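Local coordinates for protein aspartate--tRNA(Asp/Asn) ligase (Sulfolobus tokodaii, PDB 1WYD) that probably charges both tRNA(Asp) and tRNA(Asn) with L-aspartate, after activating the amino acid with ATP as aspartyl-adenylate, at residues 151-156 against 199-204; 23-28 against 35-40; 160-165 against 183-188. All blocks are in the same frame, centred on the assembly; numbering follows the deposited sequence.

How the contacts relate
All three contacts are largely buried and all reach the second subunit, but they serve two parts of the chain. Contacts 1 and 3 belong to the class II synthetase domain, their centres about 21 Å apart, and they touch: E204 OE2 of contact 1 and K160 NZ of contact 3 form a salt bridge of 3.1 Å. Contact 2 sits in the OB-fold domain, with nearest atoms about 27 Å from contact 1 and about 30 Å from contact 3. Contact 1 is a parallel strand pair rich in ring packing, contact 2 an antiparallel hairpin with a bulge and a histidine-arginine grip, and contact 3 a short antiparallel pairing held mostly by backbone bonds.

Contact 1 (151-156 against 199-204); sequences EGFIEI and VERVFE
R201 sets its CB over the middle of the F153 ring, 3.7 Å from the ring centroid and 13° off the ring normal, a CH-pi contact. Its extended chain passes CE1 of the ring, and NH1 donates to E151 O at 2.9 Å, close to both the carbonyl and guanidinium planes. On the other side of the paired backbones, I154 CD1 rests 3.7 Å from V199 CB. F203 CG stands between its backbone N and carbonyl carbon (chi1 64°), which brings the ring beside 151-156: E155 CB covers one face, 3.4 Å from CZ, while F153 CB meets the edge. Between these two layers runs a parallel pairing, with I154 N bonded to R201 O (2.7 Å), F203 N to I154 O (2.8 Å) and I156 N to F203 O. Further out, G152, at positive phi, closes helix 128-150 with a Schellman motif, and L148, L241 and M230 pack on F153. An alanine in place of F153 would probably open a gap among these residues and leave R201 CB without its aromatic seat. A long helix running into the sheet's outermost strand within this chain is consistent with class II motif 1, which forms the dimer interface. The chemistry agrees: backbone bonds join the strands, apolar groups pack across them, and R145 of the second subunit salt-bridges E155, its S138 bonding E155 N.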
loop_
_atom_site.group_PDB
_atom_site.type_symbol
_atom_site.label_atom_id
_atom_site.label_comp_id
_atom_site.label_asym_id
_atom_site.label_seq_id
_atom_site.Cartn_x
_atom_site.Cartn_y
_atom_site.Cartn_z
ATOM N N GLU B 151 -9.851 0.880 14.812
ATOM C CA GLU B 151 -10.568 -0.354 15.168
ATOM C C GLU B 151 -9.597 -1.478 15.452
ATOM O O GLU B 151 -9.985 -2.629 15.659
ATOM C CB GLU B 151 -11.534 -0.772 14.074
ATOM C CG GLU B 151 -12.527 0.302 13.639
ATOM C CD GLU B 151 -13.583 0.590 14.698
ATOM O OE1 GLU B 151 -14.054 1.745 14.775
ATOM O OE2 GLU B 151 -13.943 -0.335 15.455
ATOM N N GLY B 152 -8.323 -1.121 15.501
ATOM C CA GLY B 152 -7.260 -2.082 15.712
ATOM C C GLY B 152 -7.005 -3.020 14.533
ATOM O O GLY B 152 -6.601 -4.156 14.731
ATOM N N PHE B 153 -7.229 -2.550 13.314
ATOM C CA PHE B 153 -6.857 -3.349 12.157
ATOM C C PHE B 153 -5.344 -3.248 11.857
ATOM O O PHE B 153 -4.732 -2.207 12.022
ATOM C CB PHE B 153 -7.740 -2.990 10.962
ATOM C CG PHE B 153 -9.101 -3.652 10.987
ATOM C CD1 PHE B 153 -10.114 -3.204 11.874
ATOM C CD2 PHE B 153 -9.395 -4.723 10.131
ATOM C CE1 PHE B 153 -11.388 -3.808 11.884
ATOM C CE2 PHE B 153 -10.670 -5.359 10.155
ATOM C CZ PHE B 153 -11.666 -4.886 11.030
ATOM N N ILE B 154 -4.757 -4.363 11.458
ATOM C CA ILE B 154 -3.325 -4.482 11.181
ATOM C C ILE B 154 -3.154 -4.514 9.669
ATOM O O ILE B 154 -3.930 -5.200 8.989
ATOM C CB ILE B 154 -2.773 -5.804 11.832
ATOM C CG1 ILE B 154 -2.679 -5.644 13.351
ATOM C CG2 ILE B 154 -1.364 -6.164 11.332
ATOM C CD1 ILE B 154 -2.740 -7.004 14.136
ATOM N N GLU B 155 -2.223 -3.705 9.153
ATOM C CA GLU B 155 -1.952 -3.644 7.730
ATOM C C GLU B 155 -1.048 -4.824 7.323
ATOM O O GLU B 155 -0.079 -5.134 8.055
ATOM C CB GLU B 155 -1.307 -2.299 7.335
ATOM C CG GLU B 155 -0.811 -2.235 5.885
ATOM C CD GLU B 155 -0.404 -0.854 5.409
ATOM O OE1 GLU B 155 -0.105 0.002 6.246
ATOM O OE2 GLU B 155 -0.349 -0.617 4.179
ATOM N N ILE B 156 -1.380 -5.461 6.173
ATOM C CA ILE B 156 -0.632 -6.629 5.622
ATOM C C ILE B 156 -0.280 -6.582 4.106
ATOM O O ILE B 156 -0.788 -5.752 3.357
ATOM C CB ILE B 156 -1.361 -7.973 5.913
ATOM C CG1 ILE B 156 -2.664 -8.045 5.124
ATOM C CG2 ILE B 156 -1.554 -8.244 7.424
ATOM C CD1 ILE B 156 -3.213 -9.395 4.997
ATOM N N VAL B 199 -4.119 -12.923 13.302
ATOM C CA VAL B 199 -4.214 -11.712 14.090
ATOM C C VAL B 199 -5.565 -11.047 14.073
ATOM O O VAL B 199 -5.623 -9.890 14.364
ATOM C CB VAL B 199 -3.136 -10.681 13.751
ATOM C CG1 VAL B 199 -1.789 -11.135 14.301
ATOM C CG2 VAL B 199 -3.089 -10.379 12.259
ATOM N N GLU B 200 -6.618 -11.758 13.681
ATOM C CA GLU B 200 -8.009 -11.256 13.721
ATOM C C GLU B 200 -8.422 -10.108 12.784
ATOM O O GLU B 200 -9.452 -10.198 12.100
ATOM C CB GLU B 200 -8.426 -10.905 15.138
ATOM C CG GLU B 200 -8.741 -12.133 15.973
ATOM C CD GLU B 200 -9.238 -11.809 17.364
ATOM O OE1 GLU B 200 -10.403 -11.430 17.524
ATOM O OE2 GLU B 200 -8.442 -11.959 18.298
ATOM N N ARG B 201 -7.663 -9.020 12.761
ATOM C CA ARG B 201 -8.148 -7.821 12.064
ATOM C C ARG B 201 -7.133 -7.268 11.094
ATOM O O ARG B 201 -6.169 -6.691 11.531
ATOM C CB ARG B 201 -8.578 -6.734 13.084
ATOM C CG ARG B 201 -9.696 -7.215 14.023
ATOM C CD ARG B 201 -10.378 -6.075 14.862
ATOM N NE ARG B 201 -11.689 -6.459 15.428
ATOM C CZ ARG B 201 -12.433 -5.667 16.232
ATOM N NH1 ARG B 201 -11.979 -4.465 16.618
ATOM N NH2 ARG B 201 -13.620 -6.091 16.665
ATOM N N VAL B 202 -7.374 -7.398 9.780
ATOM C CA VAL B 202 -6.324 -7.064 8.796
ATOM C C VAL B 202 -6.811 -6.259 7.604
ATOM O O VAL B 202 -7.874 -6.477 7.119
ATOM C CB VAL B 202 -5.679 -8.359 8.260
ATOM C CG1 VAL B 202 -4.972 -9.067 9.372
ATOM C CG2 VAL B 202 -6.747 -9.258 7.596
ATOM N N PHE B 203 -6.028 -5.333 7.110
ATOM C CA PHE B 203 -6.350 -4.805 5.788
ATOM C C PHE B 203 -5.148 -4.857 4.830
ATOM O O PHE B 203 -4.004 -4.946 5.270
ATOM C CB PHE B 203 -6.860 -3.395 5.836
ATOM C CG PHE B 203 -5.871 -2.383 6.350
ATOM C CD1 PHE B 203 -5.707 -2.145 7.742
ATOM C CD2 PHE B 203 -5.190 -1.564 5.460
ATOM C CE1 PHE B 203 -4.792 -1.191 8.194
ATOM C CE2 PHE B 203 -4.328 -0.596 5.924
ATOM C CZ PHE B 203 -4.155 -0.395 7.303
ATOM N N GLU B 204 -5.439 -4.705 3.536
ATOM C CA GLU B 204 -4.395 -4.488 2.569
ATOM C C GLU B 204 -4.900 -3.584 1.449
ATOM O O GLU B 204 -6.022 -3.715 0.975
ATOM C CB GLU B 204 -3.902 -5.870 2.097
ATOM C CG GLU B 204 -3.331 -5.951 0.693
ATOM C CD GLU B 204 -2.482 -7.193 0.449
ATOM O OE1 GLU B 204 -2.885 -8.306 0.826
ATOM O OE2 GLU B 204 -1.419 -7.061 -0.143
#

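Contact 2 (23-28 against 35-40); sequences GWVHLL and KFIILR
W24 overlaps the guanidinium of R40 with the root of its side chain: CB lies over one face, 3.7 Å from NH1, and the indole and guanidinium planes are 14° apart. This is the hairpin of strands 18-31 and 34-41 in the OB-fold, the domain that reads the tRNA anticodon in synthetases of this family. The same arginine, bent at chi3, reaches H26, where NE at 3.1 Å and NH2 at 3.3 Å both donate to ND1. That atom lies in the guanidinium plane, although the two flat groups stand 76° apart. NH2 also salt-bridges E66, while W24 NE1 bonds G390 O of the second subunit. Behind this, one residue, I38, is set against two, H26 and L27, as in a classic beta bulge, and I38 O accepts from H26 N at 2.8 Å and from L27 N at 3.2 Å. The extra residue places the imidazole within bonding distance of R40. On the face carrying V25, L28, I37 and L39, L28 CD1 sits 3.7 Å from I37 CG1, and L39 packs on I69 and V71. W24 N meets R40 O at 2.7 Å (174°), with G23 CA 3.3 Å from that oxygen.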
loop_
_atom_site.group_PDB
_atom_site.type_symbol
_atom_site.label_atom_id
_atom_site.label_comp_id
_atom_site.label_asym_id
_atom_site.label_seq_id
_atom_site.Cartn_x
_atom_site.Cartn_y
_atom_site.Cartn_z
ATOM N N GLY B 23 9.228 26.432 -9.831
ATOM C CA GLY B 23 8.173 25.684 -10.471
ATOM C C GLY B 23 8.144 25.764 -11.969
ATOM O O GLY B 23 9.158 26.010 -12.603
ATOM N N TRP B 24 6.949 25.549 -12.509
ATOM C CA TRP B 24 6.701 25.433 -13.933
ATOM C C TRP B 24 6.062 26.691 -14.508
ATOM O O TRP B 24 5.134 27.273 -13.939
ATOM C CB TRP B 24 5.795 24.221 -14.199
ATOM C CG TRP B 24 6.475 22.893 -14.052
ATOM C CD1 TRP B 24 7.178 22.208 -15.023
ATOM C CD2 TRP B 24 6.562 22.103 -12.870
ATOM N NE1 TRP B 24 7.680 21.032 -14.510
ATOM C CE2 TRP B 24 7.329 20.939 -13.192
ATOM C CE3 TRP B 24 6.055 22.231 -11.570
ATOM C CZ2 TRP B 24 7.570 19.921 -12.274
ATOM C CZ3 TRP B 24 6.321 21.214 -10.644
ATOM C CH2 TRP B 24 7.061 20.079 -11.002
ATOM N N VAL B 25 6.585 27.105 -15.648
ATOM C CA VAL B 25 5.963 28.103 -16.492
ATOM C C VAL B 25 4.619 27.590 -17.005
ATOM O O VAL B 25 4.553 26.858 -17.997
ATOM C CB VAL B 25 6.884 28.455 -17.661
ATOM C CG1 VAL B 25 6.195 29.427 -18.645
ATOM C CG2 VAL B 25 8.231 29.043 -17.119
ATOM N N HIS B 26 3.547 28.010 -16.325
ATOM C CA HIS B 26 2.173 27.684 -16.715
ATOM C C HIS B 26 1.630 28.495 -17.912
ATOM O O HIS B 26 0.996 27.933 -18.819
ATOM C CB HIS B 26 1.257 27.899 -15.506
ATOM C CG HIS B 26 -0.078 27.257 -15.648
ATOM N ND1 HIS B 26 -0.292 25.927 -15.358
ATOM C CD2 HIS B 26 -1.267 27.755 -16.055
ATOM C CE1 HIS B 26 -1.561 25.638 -15.584
ATOM N NE2 HIS B 26 -2.168 26.722 -16.017
ATOM N N LEU B 27 1.816 29.817 -17.874
ATOM C CA LEU B 27 1.389 30.718 -18.943
ATOM C C LEU B 27 2.339 31.876 -19.025
ATOM O O LEU B 27 3.012 32.207 -18.053
ATOM C CB LEU B 27 -0.002 31.316 -18.706
ATOM C CG LEU B 27 -1.229 30.514 -19.078
ATOM C CD1 LEU B 27 -2.336 30.880 -18.056
ATOM C CD2 LEU B 27 -1.657 30.766 -20.524
ATOM N N LEU B 28 2.334 32.523 -20.183
ATOM C CA LEU B 28 3.265 33.576 -20.510
ATOM C C LEU B 28 2.460 34.591 -21.336
ATOM O O LEU B 28 1.997 34.274 -22.438
ATOM C CB LEU B 28 4.415 32.972 -21.333
ATOM C CG LEU B 28 5.900 32.970 -20.920
ATOM C CD1 LEU B 28 6.184 33.109 -19.406
ATOM C CD2 LEU B 28 6.636 31.732 -21.519
ATOM N N LYS B 35 6.013 41.535 -18.772
ATOM C CA LYS B 35 5.858 40.105 -18.983
ATOM C C LYS B 35 5.204 39.490 -17.761
ATOM O O LYS B 35 5.692 39.643 -16.636
ATOM C CB LYS B 35 7.221 39.431 -19.214
ATOM C CG LYS B 35 7.103 37.920 -19.458
ATOM C CD LYS B 35 8.194 37.386 -20.401
ATOM C CE LYS B 35 8.284 38.165 -21.725
ATOM N NZ LYS B 35 7.440 37.588 -22.811
ATOM N N PHE B 36 4.106 38.784 -17.989
ATOM C CA PHE B 36 3.428 38.119 -16.907
ATOM C C PHE B 36 3.670 36.611 -16.983
ATOM O O PHE B 36 3.403 35.995 -17.996
ATOM C CB PHE B 36 1.943 38.452 -16.958
ATOM C CG PHE B 36 1.631 39.860 -16.551
ATOM C CD1 PHE B 36 1.517 40.865 -17.504
ATOM C CD2 PHE B 36 1.455 40.188 -15.217
ATOM C CE1 PHE B 36 1.225 42.184 -17.134
ATOM C CE2 PHE B 36 1.162 41.507 -14.836
ATOM C CZ PHE B 36 1.054 42.504 -15.795
ATOM N N ILE B 37 4.200 36.025 -15.917
ATOM C CA ILE B 37 4.360 34.581 -15.869
ATOM C C ILE B 37 3.439 34.000 -14.823
ATOM O O ILE B 37 3.618 34.285 -13.652
ATOM C CB ILE B 37 5.831 34.192 -15.535
ATOM C CG1 ILE B 37 6.828 35.011 -16.358
ATOM C CG2 ILE B 37 6.044 32.707 -15.775
ATOM C CD1 ILE B 37 8.253 34.772 -15.965
ATOM N N ILE B 38 2.449 33.196 -15.237
ATOM C CA ILE B 38 1.759 32.355 -14.283
ATOM C C ILE B 38 2.692 31.147 -14.029
ATOM O O ILE B 38 3.037 30.379 -14.945
ATOM C CB ILE B 38 0.331 31.919 -14.748
ATOM C CG1 ILE B 38 -0.574 33.088 -15.165
ATOM C CG2 ILE B 38 -0.380 31.088 -13.669
ATOM C CD1 ILE B 38 -0.585 34.313 -14.266
ATOM N N LEU B 39 3.129 31.026 -12.783
ATOM C CA LEU B 39 3.971 29.930 -12.350
ATOM C C LEU B 39 3.126 28.896 -11.632
ATOM O O LEU B 39 2.105 29.240 -11.004
ATOM C CB LEU B 39 5.089 30.447 -11.439
ATOM C CG LEU B 39 6.160 29.467 -10.981
ATOM C CD1 LEU B 39 7.160 29.185 -12.100
ATOM C CD2 LEU B 39 6.861 30.072 -9.777
ATOM N N ARG B 40 3.530 27.625 -11.736
ATOM C CA ARG B 40 2.832 26.511 -11.073
ATOM C C ARG B 40 3.803 25.717 -10.227
ATOM O O ARG B 40 4.905 25.407 -10.682
ATOM C CB ARG B 40 2.219 25.557 -12.099
ATOM C CG ARG B 40 1.375 24.489 -11.448
ATOM C CD ARG B 40 1.044 23.298 -12.307
ATOM N NE ARG B 40 1.099 23.680 -13.697
ATOM C CZ ARG B 40 1.954 23.143 -14.567
ATOM N NH1 ARG B 40 2.756 22.161 -14.176
ATOM N NH2 ARG B 40 1.966 23.594 -15.821
#

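Contact 3 (160-165 against 183-188); sequences KIIASA and FLAQSP
Strand 161-162 and the end of strand 180-184 pair antiparallel, I162 N bonding F183 O at 2.8 Å and F183 N bonding I162 O at 3.0 Å, with one further bond just beyond, A185 N to K160 O at 2.7 Å. They belong to a small three-stranded antiparallel sheet, in which 161-162 is an outer strand within this chain and 180-184 is the middle one. I162 and F183 form the hydrogen-bonded pair, I161 and L184 the non-hydrogen-bonded one, so the side chains of the two pairs lie on opposite faces. I162 holds CG1 between its backbone N and carbonyl carbon (chi1 61°), which brings CG1 to 3.5 Å from F183 O and sends CD1 over the backbone of A185. The A185 methyl itself turns toward 160-165, CB lying 3.4 Å from K160 O, the oxygen that its own N already bonds. On the other face the touch is looser, with I161 CG1 and L184 CD2 4.4 Å apart, and W209 and V175 also pack on L184, W209 of the second subunit on I161. That subunit also supplies E222, which accepts from K160 N, and R422, which donates to I161 O.

Beyond the strand, 183-188 leads to the predicted active site: Q186 OE1 bonds R210 NE, an arginine predicted to bind aspartate and ATP, and S187 OG caps Q189 N at the start of helix 189-199. At the far end of the pairing, F183 presents its ring edge to the loop, A163 O lying near the ring plane at 3.3 Å from both CD1 and CE1.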
loop_
_atom_site.group_PDB
_atom_site.type_symbol
_atom_site.label_atom_id
_atom_site.label_comp_id
_atom_site.label_asym_id
_atom_site.label_seq_id
_atom_site.Cartn_x
_atom_site.Cartn_y
_atom_site.Cartn_z
ATOM N N LYS B 160 1.395 -11.855 -4.473
ATOM C CA LYS B 160 0.721 -11.460 -5.688
ATOM C C LYS B 160 0.858 -12.548 -6.776
ATOM O O LYS B 160 -0.011 -12.668 -7.640
ATOM C CB LYS B 160 1.230 -10.097 -6.177
ATOM C CG LYS B 160 1.015 -8.933 -5.209
ATOM C CD LYS B 160 -0.424 -8.915 -4.733
ATOM C CE LYS B 160 -0.596 -8.150 -3.461
ATOM N NZ LYS B 160 -1.945 -8.290 -2.950
ATOM N N ILE B 161 1.944 -13.308 -6.735
ATOM C CA ILE B 161 2.115 -14.449 -7.627
ATOM C C ILE B 161 1.706 -15.723 -6.923
ATOM O O ILE B 161 2.266 -16.043 -5.866
ATOM C CB ILE B 161 3.586 -14.603 -8.089
ATOM C CG1 ILE B 161 3.979 -13.403 -8.937
ATOM C CG2 ILE B 161 3.744 -15.927 -8.892
ATOM C CD1 ILE B 161 5.427 -13.353 -9.276
ATOM N N ILE B 162 0.755 -16.453 -7.519
ATOM C CA ILE B 162 0.171 -17.629 -6.887
ATOM C C ILE B 162 0.189 -18.846 -7.803
ATOM O O ILE B 162 0.298 -18.698 -9.015
ATOM C CB ILE B 162 -1.264 -17.338 -6.476
ATOM C CG1 ILE B 162 -2.127 -16.991 -7.703
ATOM C CG2 ILE B 162 -1.278 -16.227 -5.366
ATOM C CD1 ILE B 162 -3.635 -16.867 -7.372
ATOM N N ALA B 163 0.075 -20.033 -7.226
ATOM C CA ALA B 163 0.113 -21.240 -8.015
ATOM C C ALA B 163 -1.168 -21.466 -8.824
ATOM O O ALA B 163 -1.102 -21.693 -10.010
ATOM C CB ALA B 163 0.436 -22.447 -7.159
ATOM N N SER B 164 -2.327 -21.434 -8.175
ATOM C CA SER B 164 -3.575 -21.706 -8.878
ATOM C C SER B 164 -4.643 -20.767 -8.386
ATOM O O SER B 164 -4.521 -20.221 -7.311
ATOM C CB SER B 164 -4.000 -23.174 -8.718
ATOM O OG SER B 164 -4.168 -23.528 -7.351
ATOM N N ALA B 165 -5.688 -20.585 -9.181
ATOM C CA ALA B 165 -6.757 -19.632 -8.898
ATOM C C ALA B 165 -7.631 -20.065 -7.739
ATOM O O ALA B 165 -7.787 -21.267 -7.479
ATOM C CB ALA B 165 -7.619 -19.465 -10.145
ATOM N N PHE B 183 0.500 -17.459 -11.781
ATOM C CA PHE B 183 -0.416 -16.399 -12.144
ATOM C C PHE B 183 -0.443 -15.178 -11.153
ATOM O O PHE B 183 -0.038 -15.256 -9.976
ATOM C CB PHE B 183 -1.837 -16.977 -12.297
ATOM C CG PHE B 183 -1.912 -18.303 -13.060
ATOM C CD1 PHE B 183 -1.951 -19.528 -12.371
ATOM C CD2 PHE B 183 -1.990 -18.320 -14.468
ATOM C CE1 PHE B 183 -2.006 -20.751 -13.095
ATOM C CE2 PHE B 183 -2.054 -19.525 -15.181
ATOM C CZ PHE B 183 -2.061 -20.737 -14.494
ATOM N N LEU B 184 -0.958 -14.069 -11.674
ATOM C CA LEU B 184 -1.143 -12.874 -10.940
ATOM C C LEU B 184 -2.504 -12.963 -10.169
ATOM O O LEU B 184 -3.595 -13.214 -10.754
ATOM C CB LEU B 184 -1.133 -11.683 -11.921
ATOM C CG LEU B 184 0.173 -11.030 -12.331
ATOM C CD1 LEU B 184 -0.054 -9.651 -12.956
ATOM C CD2 LEU B 184 1.125 -10.896 -11.160
ATOM N N ALA B 185 -2.428 -12.775 -8.865
ATOM C CA ALA B 185 -3.627 -12.817 -8.010
ATOM C C ALA B 185 -4.698 -11.830 -8.443
ATOM O O ALA B 185 -4.382 -10.748 -8.896
ATOM C CB ALA B 185 -3.226 -12.555 -6.568
ATOM N N GLN B 186 -5.971 -12.178 -8.279
ATOM C CA GLN B 186 -7.036 -11.179 -8.529
ATOM C C GLN B 186 -7.519 -10.499 -7.255
ATOM O O GLN B 186 -8.329 -9.582 -7.300
ATOM C CB GLN B 186 -8.222 -11.786 -9.280
ATOM C CG GLN B 186 -9.091 -12.661 -8.395
ATOM C CD GLN B 186 -10.349 -13.106 -9.078
ATOM O OE1 GLN B 186 -10.976 -12.338 -9.804
ATOM N NE2 GLN B 186 -10.721 -14.359 -8.868
ATOM N N SER B 187 -7.062 -10.964 -6.108
ATOM C CA SER B 187 -7.557 -10.410 -4.862
ATOM C C SER B 187 -6.758 -11.105 -3.791
ATOM O O SER B 187 -6.216 -12.165 -4.068
ATOM C CB SER B 187 -9.044 -10.692 -4.735
ATOM O OG SER B 187 -9.318 -11.701 -3.780
ATOM N N PRO B 188 -6.614 -10.533 -2.602
ATOM C CA PRO B 188 -5.871 -11.228 -1.555
ATOM C C PRO B 188 -6.704 -12.310 -0.852
ATOM O O PRO B 188 -6.150 -12.962 0.063
ATOM C CB PRO B 188 -5.485 -10.103 -0.599
ATOM C CG PRO B 188 -6.487 -9.075 -0.807
ATOM C CD PRO B 188 -7.112 -9.228 -2.143
#